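Local atomic coordinates of putative uncharacterized protein PH0300 (Pyrococcus horikoshii, PDB entry 3VRH), a protein that catalyses the ATP-dependent 2-thiolation of 5-methyluridine in the T loop of tRNAs, a modification that stabilises tRNA against heat. Residues 156-168 with 244-256. Numbering follows the deposited sequence.
Sequences NLDDEASFLLNNI and GTKFNFVRGYLKK
Leu164 lays its CD2 methyl over the centre of the Tyr253 ring, 3.4 Å from the centroid and 6° off the ring normal, a CH-pi contact. Tyr253 CG stands anti to its backbone N (chi1 165°), which carries the ring out to helix 157-168, while its OH hydrogen-bonds Leu176 O. Replacing Tyr253 by an alanine would probably leave Leu164 CD2 without its aromatic face and Leu176 O without this donor.

The helices cross at 66°, with Ala161 and Val250 at the tightest backbone approach; alanine's small side chain suits that spot. Val250 is a knob in the hole formed by Leu157, Glu160, Ala161 and Leu164; its branching lets CG2 fill that hole, 3.7 Å from Leu157 CD1. Phe249 fills the neighbouring hole of Ala161, Leu164, Leu165 and Ile168; its flat ring offers an edge to Ala161 O and to Ile168 CD1 (3.7 Å from Phe249 CZ). Trp171 of the second subunit meets the same ring nearly parallel, carrying the packing into the dimer interface.

At the other end, the extended chain of Lys246 is long enough for NZ to meet Asp158 OD2 almost in line with its C-O bond, at 2.8 Å. Asn236 OD1 also accepts a hydrogen bond from NZ, and Glu201 N donates to Asp158 OD1. An apolar centre thus ends in a salt bridge whose buried carboxylate has both oxygens paired, probably offsetting the cost of burial.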
ATOM      1  N   ASN A 156     -13.806 -11.838  -1.089  1.00 23.62           N
ATOM      2  CA  ASN A 156     -14.457 -11.013  -0.090  1.00 23.99           C
ATOM      3  C   ASN A 156     -13.628  -9.753   0.164  1.00 23.92           C
ATOM      4  O   ASN A 156     -12.620  -9.522  -0.515  1.00 23.17           O
ATOM      5  CB  ASN A 156     -14.694 -11.829   1.197  1.00 21.48           C
ATOM      6  CG  ASN A 156     -13.392 -12.314   1.830  1.00 25.48           C
ATOM      7  OD1 ASN A 156     -12.455 -11.530   2.033  1.00 24.84           O
ATOM      8  ND2 ASN A 156     -13.322 -13.607   2.136  1.00 20.10           N
ATOM      9  N   LEU A 157     -14.042  -8.944   1.134  1.00 24.63           N
ATOM     10  CA  LEU A 157     -13.386  -7.656   1.359  1.00 24.55           C
ATOM     11  C   LEU A 157     -11.889  -7.825   1.628  1.00 23.87           C
ATOM     12  O   LEU A 157     -11.062  -7.084   1.075  1.00 24.15           O
ATOM     13  CB  LEU A 157     -14.054  -6.893   2.504  1.00 22.60           C
ATOM     14  CG  LEU A 157     -13.520  -5.482   2.767  1.00 26.24           C
ATOM     15  CD1 LEU A 157     -13.674  -4.599   1.527  1.00 22.65           C
ATOM     16  CD2 LEU A 157     -14.243  -4.864   3.945  1.00 28.80           C
ATOM     17  N   ASP A 158     -11.550  -8.806   2.466  1.00 25.20           N
ATOM     18  CA  ASP A 158     -10.153  -9.090   2.807  1.00 24.89           C
ATOM     19  C   ASP A 158      -9.320  -9.518   1.603  1.00 25.05           C
ATOM     20  O   ASP A 158      -8.153  -9.139   1.481  1.00 24.76           O
ATOM     21  CB  ASP A 158     -10.049 -10.119   3.938  1.00 24.41           C
ATOM     22  CG  ASP A 158     -10.685  -9.632   5.233  1.00 29.95           C
ATOM     23  OD1 ASP A 158     -11.889  -9.853   5.444  1.00 29.44           O
ATOM     24  OD2 ASP A 158      -9.980  -9.019   6.053  1.00 37.74           O
ATOM     25  N   ASP A 159      -9.916 -10.288   0.705  1.00 22.12           N
ATOM     26  CA  ASP A 159      -9.241 -10.629  -0.548  1.00 26.48           C
ATOM     27  C   ASP A 159      -8.932  -9.403  -1.391  1.00 25.83           C
ATOM     28  O   ASP A 159      -7.794  -9.236  -1.841  1.00 25.00           O
ATOM     29  CB  ASP A 159     -10.061 -11.630  -1.361  1.00 27.84           C
ATOM     30  CG  ASP A 159     -10.303 -12.908  -0.598  1.00 29.83           C
ATOM     31  OD1 ASP A 159      -9.324 -13.387   0.005  1.00 28.01           O
ATOM     32  OD2 ASP A 159     -11.456 -13.401  -0.555  1.00 28.97           O
ATOM     33  N   GLU A 160      -9.938  -8.557  -1.623  1.00 24.22           N
ATOM     34  CA  GLU A 160      -9.730  -7.340  -2.406  1.00 22.46           C
ATOM     35  C   GLU A 160      -8.629  -6.463  -1.773  1.00 23.99           C
ATOM     36  O   GLU A 160      -7.743  -5.980  -2.468  1.00 20.58           O
ATOM     37  CB  GLU A 160     -11.027  -6.537  -2.548  1.00 23.86           C
ATOM     38  CG  GLU A 160     -10.901  -5.250  -3.420  1.00 25.28           C
ATOM     39  CD  GLU A 160     -10.897  -5.531  -4.934  1.00 28.57           C
ATOM     40  OE1 GLU A 160     -10.543  -6.662  -5.333  1.00 28.97           O
ATOM     41  OE2 GLU A 160     -11.263  -4.622  -5.725  1.00 26.26           O
ATOM     42  N   ALA A 161      -8.685  -6.301  -0.452  1.00 21.74           N
ATOM     43  CA  ALA A 161      -7.740  -5.453   0.268  1.00 26.22           C
ATOM     44  C   ALA A 161      -6.298  -5.960   0.122  1.00 28.43           C
ATOM     45  O   ALA A 161      -5.392  -5.191  -0.219  1.00 21.83           O
ATOM     46  CB  ALA A 161      -8.130  -5.338   1.748  1.00 22.49           C
ATOM     47  N   SER A 162      -6.106  -7.255   0.365  1.00 24.93           N
ATOM     48  CA  SER A 162      -4.795  -7.889   0.253  1.00 29.99           C
ATOM     49  C   SER A 162      -4.256  -7.916  -1.183  1.00 27.47           C
ATOM     50  O   SER A 162      -3.067  -7.697  -1.405  1.00 26.80           O
ATOM     51  CB  SER A 162      -4.834  -9.308   0.827  1.00 28.82           C
ATOM     52  OG  SER A 162      -5.601 -10.144   0.001  1.00 31.85           O
ATOM     53  N   PHE A 163      -5.134  -8.193  -2.142  1.00 26.66           N
ATOM     54  CA  PHE A 163      -4.790  -8.121  -3.557  1.00 25.77           C
ATOM     55  C   PHE A 163      -4.366  -6.703  -3.895  1.00 26.75           C
ATOM     56  O   PHE A 163      -3.357  -6.504  -4.563  1.00 23.20           O
ATOM     57  CB  PHE A 163      -5.969  -8.616  -4.428  1.00 34.64           C
ATOM     58  CG  PHE A 163      -6.096  -7.934  -5.790  1.00 36.37           C
ATOM     59  CD1 PHE A 163      -5.635  -8.561  -6.948  1.00 43.59           C
ATOM     60  CD2 PHE A 163      -6.735  -6.694  -5.919  1.00 32.11           C
ATOM     61  CE1 PHE A 163      -5.774  -7.941  -8.204  1.00 38.09           C
ATOM     62  CE2 PHE A 163      -6.857  -6.063  -7.158  1.00 38.02           C
ATOM     63  CZ  PHE A 163      -6.380  -6.688  -8.300  1.00 38.32           C
ATOM     64  N   LEU A 164      -5.140  -5.719  -3.427  1.00 28.69           N
ATOM     65  CA  LEU A 164      -4.776  -4.312  -3.619  1.00 25.81           C
ATOM     66  C   LEU A 164      -3.400  -3.962  -3.026  1.00 23.74           C
ATOM     67  O   LEU A 164      -2.589  -3.367  -3.694  1.00 20.23           O
ATOM     68  CB  LEU A 164      -5.821  -3.357  -3.053  1.00 23.95           C
ATOM     69  CG  LEU A 164      -7.081  -3.140  -3.892  1.00 33.76           C
ATOM     70  CD1 LEU A 164      -8.062  -2.229  -3.161  1.00 29.67           C
ATOM     71  CD2 LEU A 164      -6.722  -2.574  -5.254  1.00 33.80           C
ATOM     72  N   LEU A 165      -3.158  -4.332  -1.777  1.00 23.62           N
ATOM     73  CA  LEU A 165      -1.894  -4.001  -1.113  1.00 24.72           C
ATOM     74  C   LEU A 165      -0.720  -4.667  -1.828  1.00 24.06           C
ATOM     75  O   LEU A 165       0.308  -4.049  -2.084  1.00 22.38           O
ATOM     76  CB  LEU A 165      -1.937  -4.440   0.351  1.00 21.75           C
ATOM     77  CG  LEU A 165      -0.671  -4.146   1.149  1.00 27.53           C
ATOM     78  CD1 LEU A 165      -0.390  -2.636   1.134  1.00 24.96           C
ATOM     79  CD2 LEU A 165      -0.792  -4.665   2.570  1.00 23.65           C
ATOM     80  N   ASN A 166      -0.906  -5.930  -2.182  1.00 25.81           N
ATOM     81  CA  ASN A 166       0.111  -6.678  -2.898  1.00 26.25           C
ATOM     82  C   ASN A 166       0.465  -6.002  -4.208  1.00 29.35           C
ATOM     83  O   ASN A 166       1.636  -5.726  -4.483  1.00 31.40           O
ATOM     84  CB  ASN A 166      -0.371  -8.104  -3.145  1.00 30.62           C
ATOM     85  CG  ASN A 166       0.618  -8.922  -3.928  1.00 39.76           C
ATOM     86  OD1 ASN A 166       1.561  -9.486  -3.365  1.00 42.74           O
ATOM     87  ND2 ASN A 166       0.418  -8.990  -5.242  1.00 40.82           N
ATOM     88  N   ASN A 167      -0.544  -5.702  -5.008  1.00 26.12           N
ATOM     89  CA  ASN A 167      -0.284  -5.115  -6.315  1.00 25.75           C
ATOM     90  C   ASN A 167       0.290  -3.700  -6.256  1.00 28.75           C
ATOM     91  O   ASN A 167       0.965  -3.273  -7.180  1.00 30.37           O
ATOM     92  CB  ASN A 167      -1.525  -5.178  -7.203  1.00 30.65           C
ATOM     93  CG  ASN A 167      -1.787  -6.582  -7.727  1.00 34.97           C
ATOM     94  OD1 ASN A 167      -0.912  -7.214  -8.310  1.00 35.85           O
ATOM     95  ND2 ASN A 167      -2.981  -7.079  -7.496  1.00 36.59           N
ATOM     96  N   ILE A 168       0.038  -2.993  -5.163  1.00 24.32           N
ATOM     97  CA  ILE A 168       0.605  -1.661  -4.982  1.00 27.14           C
ATOM     98  C   ILE A 168       2.070  -1.722  -4.558  1.00 25.06           C
ATOM     99  O   ILE A 168       2.890  -0.936  -5.023  1.00 29.28           O
ATOM    100  CB  ILE A 168      -0.214  -0.860  -3.968  1.00 26.17           C
ATOM    101  CG1 ILE A 168      -1.460  -0.319  -4.648  1.00 34.47           C
ATOM    102  CG2 ILE A 168       0.579   0.299  -3.404  1.00 29.30           C
ATOM    103  CD1 ILE A 168      -2.624  -0.192  -3.730  1.00 34.18           C
ATOM    104  N   GLY A 244     -11.592   0.030  10.662  1.00 40.14           N
ATOM    105  CA  GLY A 244     -12.076   0.814   9.544  1.00 40.76           C
ATOM    106  C   GLY A 244     -11.037   0.962   8.445  1.00 32.95           C
ATOM    107  O   GLY A 244     -11.319   1.501   7.387  1.00 30.58           O
ATOM    108  N   THR A 245      -9.834   0.467   8.690  1.00 33.92           N
ATOM    109  CA  THR A 245      -8.743   0.618   7.728  1.00 33.92           C
ATOM    110  C   THR A 245      -9.019  -0.102   6.409  1.00 30.51           C
ATOM    111  O   THR A 245      -8.884   0.493   5.332  1.00 28.87           O
ATOM    112  CB  THR A 245      -7.402   0.140   8.326  1.00 34.63           C
ATOM    113  OG1 THR A 245      -6.993   1.043   9.362  1.00 38.23           O
ATOM    114  CG2 THR A 245      -6.311   0.080   7.256  1.00 33.60           C
ATOM    115  N   LYS A 246      -9.418  -1.369   6.491  1.00 27.95           N
ATOM    116  CA  LYS A 246      -9.589  -2.176   5.281  1.00 30.20           C
ATOM    117  C   LYS A 246     -10.664  -1.592   4.381  1.00 28.25           C
ATOM    118  O   LYS A 246     -10.493  -1.481   3.166  1.00 26.35           O
ATOM    119  CB  LYS A 246      -9.949  -3.622   5.623  1.00 32.29           C
ATOM    120  CG  LYS A 246      -8.814  -4.502   6.112  1.00 33.18           C
ATOM    121  CD  LYS A 246      -9.403  -5.749   6.767  1.00 37.46           C
ATOM    122  CE  LYS A 246      -8.356  -6.617   7.433  1.00 35.89           C
ATOM    123  NZ  LYS A 246      -8.979  -7.647   8.336  1.00 37.68           N
ATOM    124  N   PHE A 247     -11.790  -1.239   4.987  1.00 29.96           N
ATOM    125  CA  PHE A 247     -12.920  -0.730   4.238  1.00 25.74           C
ATOM    126  C   PHE A 247     -12.531   0.592   3.577  1.00 26.45           C
ATOM    127  O   PHE A 247     -12.806   0.830   2.391  1.00 31.16           O
ATOM    128  CB  PHE A 247     -14.109  -0.516   5.178  1.00 29.56           C
ATOM    129  CG  PHE A 247     -15.336   0.023   4.488  1.00 34.96           C
ATOM    130  CD1 PHE A 247     -15.531   1.390   4.346  1.00 31.68           C
ATOM    131  CD2 PHE A 247     -16.291  -0.845   3.958  1.00 37.09           C
ATOM    132  CE1 PHE A 247     -16.651   1.887   3.697  1.00 33.48           C
ATOM    133  CE2 PHE A 247     -17.423  -0.346   3.312  1.00 37.60           C
ATOM    134  CZ  PHE A 247     -17.599   1.021   3.186  1.00 30.95           C
ATOM    135  N   ASN A 248     -11.907   1.459   4.366  1.00 27.68           N
ATOM    136  CA  ASN A 248     -11.488   2.781   3.913  1.00 27.48           C
ATOM    137  C   ASN A 248     -10.535   2.687   2.718  1.00 24.05           C
ATOM    138  O   ASN A 248     -10.673   3.415   1.740  1.00 22.80           O
ATOM    139  CB  ASN A 248     -10.859   3.541   5.090  1.00 28.40           C
ATOM    140  CG  ASN A 248     -10.440   4.947   4.727  1.00 28.46           C
ATOM    141  OD1 ASN A 248     -11.246   5.753   4.263  1.00 27.24           O
ATOM    142  ND2 ASN A 248      -9.174   5.253   4.952  1.00 30.18           N
ATOM    143  N   PHE A 249      -9.590   1.756   2.806  1.00 23.68           N
ATOM    144  CA  PHE A 249      -8.656   1.471   1.715  1.00 23.08           C
ATOM    145  C   PHE A 249      -9.366   1.107   0.415  1.00 23.33           C
ATOM    146  O   PHE A 249      -9.044   1.648  -0.657  1.00 24.25           O
ATOM    147  CB  PHE A 249      -7.735   0.325   2.148  1.00 24.99           C
ATOM    148  CG  PHE A 249      -6.625   0.025   1.187  1.00 29.30           C
ATOM    149  CD1 PHE A 249      -5.948   1.057   0.528  1.00 21.32           C
ATOM    150  CD2 PHE A 249      -6.216  -1.297   0.969  1.00 26.47           C
ATOM    151  CE1 PHE A 249      -4.906   0.776  -0.327  1.00 22.79           C
ATOM    152  CE2 PHE A 249      -5.160  -1.585   0.091  1.00 25.36           C
ATOM    153  CZ  PHE A 249      -4.507  -0.542  -0.545  1.00 25.16           C
ATOM    154  N   VAL A 250     -10.335   0.190   0.495  1.00 23.13           N
ATOM    155  CA  VAL A 250     -11.014  -0.276  -0.717  1.00 21.54           C
ATOM    156  C   VAL A 250     -11.904   0.817  -1.293  1.00 20.53           C
ATOM    157  O   VAL A 250     -11.961   1.006  -2.500  1.00 22.32           O
ATOM    158  CB  VAL A 250     -11.836  -1.555  -0.461  1.00 21.90           C
ATOM    159  CG1 VAL A 250     -12.753  -1.858  -1.642  1.00 23.61           C
ATOM    160  CG2 VAL A 250     -10.905  -2.736  -0.166  1.00 22.88           C
ATOM    161  N   ARG A 251     -12.596   1.534  -0.415  1.00 26.83           N
ATOM    162  CA  ARG A 251     -13.449   2.645  -0.827  1.00 23.19           C
ATOM    163  C   ARG A 251     -12.614   3.686  -1.557  1.00 24.14           C
ATOM    164  O   ARG A 251     -12.964   4.127  -2.658  1.00 26.17           O
ATOM    165  CB  ARG A 251     -14.134   3.253   0.401  1.00 28.02           C
ATOM    166  CG  ARG A 251     -14.930   4.542   0.155  1.00 34.34           C
ATOM    167  CD  ARG A 251     -15.422   5.141   1.502  1.00 32.05           C
ATOM    168  NE  ARG A 251     -16.136   6.400   1.327  1.00 35.72           N
ATOM    169  CZ  ARG A 251     -16.437   7.251   2.311  1.00 38.75           C
ATOM    170  NH1 ARG A 251     -17.093   8.378   2.034  1.00 35.57           N
ATOM    171  NH2 ARG A 251     -16.080   6.995   3.569  1.00 27.41           N
ATOM    172  N   GLY A 252     -11.480   4.047  -0.970  1.00 24.00           N
ATOM    173  CA  GLY A 252     -10.607   5.002  -1.620  1.00 27.74           C
ATOM    174  C   GLY A 252     -10.183   4.478  -2.977  1.00 26.14           C
ATOM    175  O   GLY A 252     -10.145   5.216  -3.947  1.00 27.09           O
ATOM    176  N   TYR A 253      -9.876   3.191  -3.044  1.00 25.49           N
ATOM    177  CA  TYR A 253      -9.422   2.582  -4.293  1.00 28.80           C
ATOM    178  C   TYR A 253     -10.451   2.684  -5.424  1.00 29.00           C
ATOM    179  O   TYR A 253     -10.093   2.947  -6.585  1.00 26.75           O
ATOM    180  CB  TYR A 253      -9.059   1.106  -4.089  1.00 24.07           C
ATOM    181  CG  TYR A 253      -8.931   0.370  -5.404  1.00 24.22           C
ATOM    182  CD1 TYR A 253      -7.869   0.623  -6.258  1.00 28.19           C
ATOM    183  CD2 TYR A 253      -9.883  -0.560  -5.797  1.00 27.61           C
ATOM    184  CE1 TYR A 253      -7.751  -0.028  -7.467  1.00 24.56           C
ATOM    185  CE2 TYR A 253      -9.770  -1.227  -6.986  1.00 29.88           C
ATOM    186  CZ  TYR A 253      -8.706  -0.959  -7.821  1.00 33.45           C
ATOM    187  OH  TYR A 253      -8.605  -1.626  -9.022  1.00 37.31           O
ATOM    188  N   LEU A 254     -11.713   2.424  -5.083  1.00 23.33           N
ATOM    189  CA  LEU A 254     -12.792   2.443  -6.058  1.00 26.15           C
ATOM    190  C   LEU A 254     -12.908   3.815  -6.695  1.00 24.20           C
ATOM    191  O   LEU A 254     -13.166   3.937  -7.892  1.00 29.73           O
ATOM    192  CB  LEU A 254     -14.121   2.046  -5.396  1.00 26.94           C
ATOM    193  CG  LEU A 254     -14.225   0.549  -5.071  1.00 29.14           C
ATOM    194  CD1 LEU A 254     -15.642   0.183  -4.714  1.00 30.18           C
ATOM    195  CD2 LEU A 254     -13.745  -0.292  -6.254  1.00 29.97           C
ATOM    196  N   LYS A 255     -12.675   4.840  -5.881  1.00 29.57           N
ATOM    197  CA  LYS A 255     -12.762   6.231  -6.315  1.00 32.62           C
ATOM    198  C   LYS A 255     -11.606   6.658  -7.222  1.00 33.83           C
ATOM    199  O   LYS A 255     -11.752   7.567  -8.038  1.00 34.07           O
ATOM    200  CB  LYS A 255     -12.880   7.148  -5.092  1.00 28.20           C
ATOM    201  CG  LYS A 255     -14.070   6.779  -4.186  1.00 34.30           C
ATOM    202  CD  LYS A 255     -14.272   7.725  -2.999  1.00 39.71           C
ATOM    203  CE  LYS A 255     -15.163   8.906  -3.376  1.00 39.19           C
ATOM    204  NZ  LYS A 255     -14.521   9.759  -4.436  1.00 39.35           N
ATOM    205  N   LYS A 256     -10.467   5.983  -7.097  1.00 32.40           N
ATOM    206  CA  LYS A 256      -9.249   6.414  -7.789  1.00 32.94           C
ATOM    207  C   LYS A 256      -8.838   5.448  -8.877  1.00 33.21           C
ATOM    208  O   LYS A 256      -7.875   5.709  -9.596  1.00 34.87           O
ATOM    209  CB  LYS A 256      -8.086   6.558  -6.802  1.00 31.78           C
ATOM    210  CG  LYS A 256      -8.302   7.563  -5.687  1.00 33.06           C
ATOM    211  CD  LYS A 256      -8.760   8.902  -6.244  1.00 36.91           C
ATOM    212  CE  LYS A 256      -8.662   9.994  -5.199  1.00 31.75           C
ATOM    213  NZ  LYS A 256      -9.057  11.277  -5.817  1.00 46.37           N
TER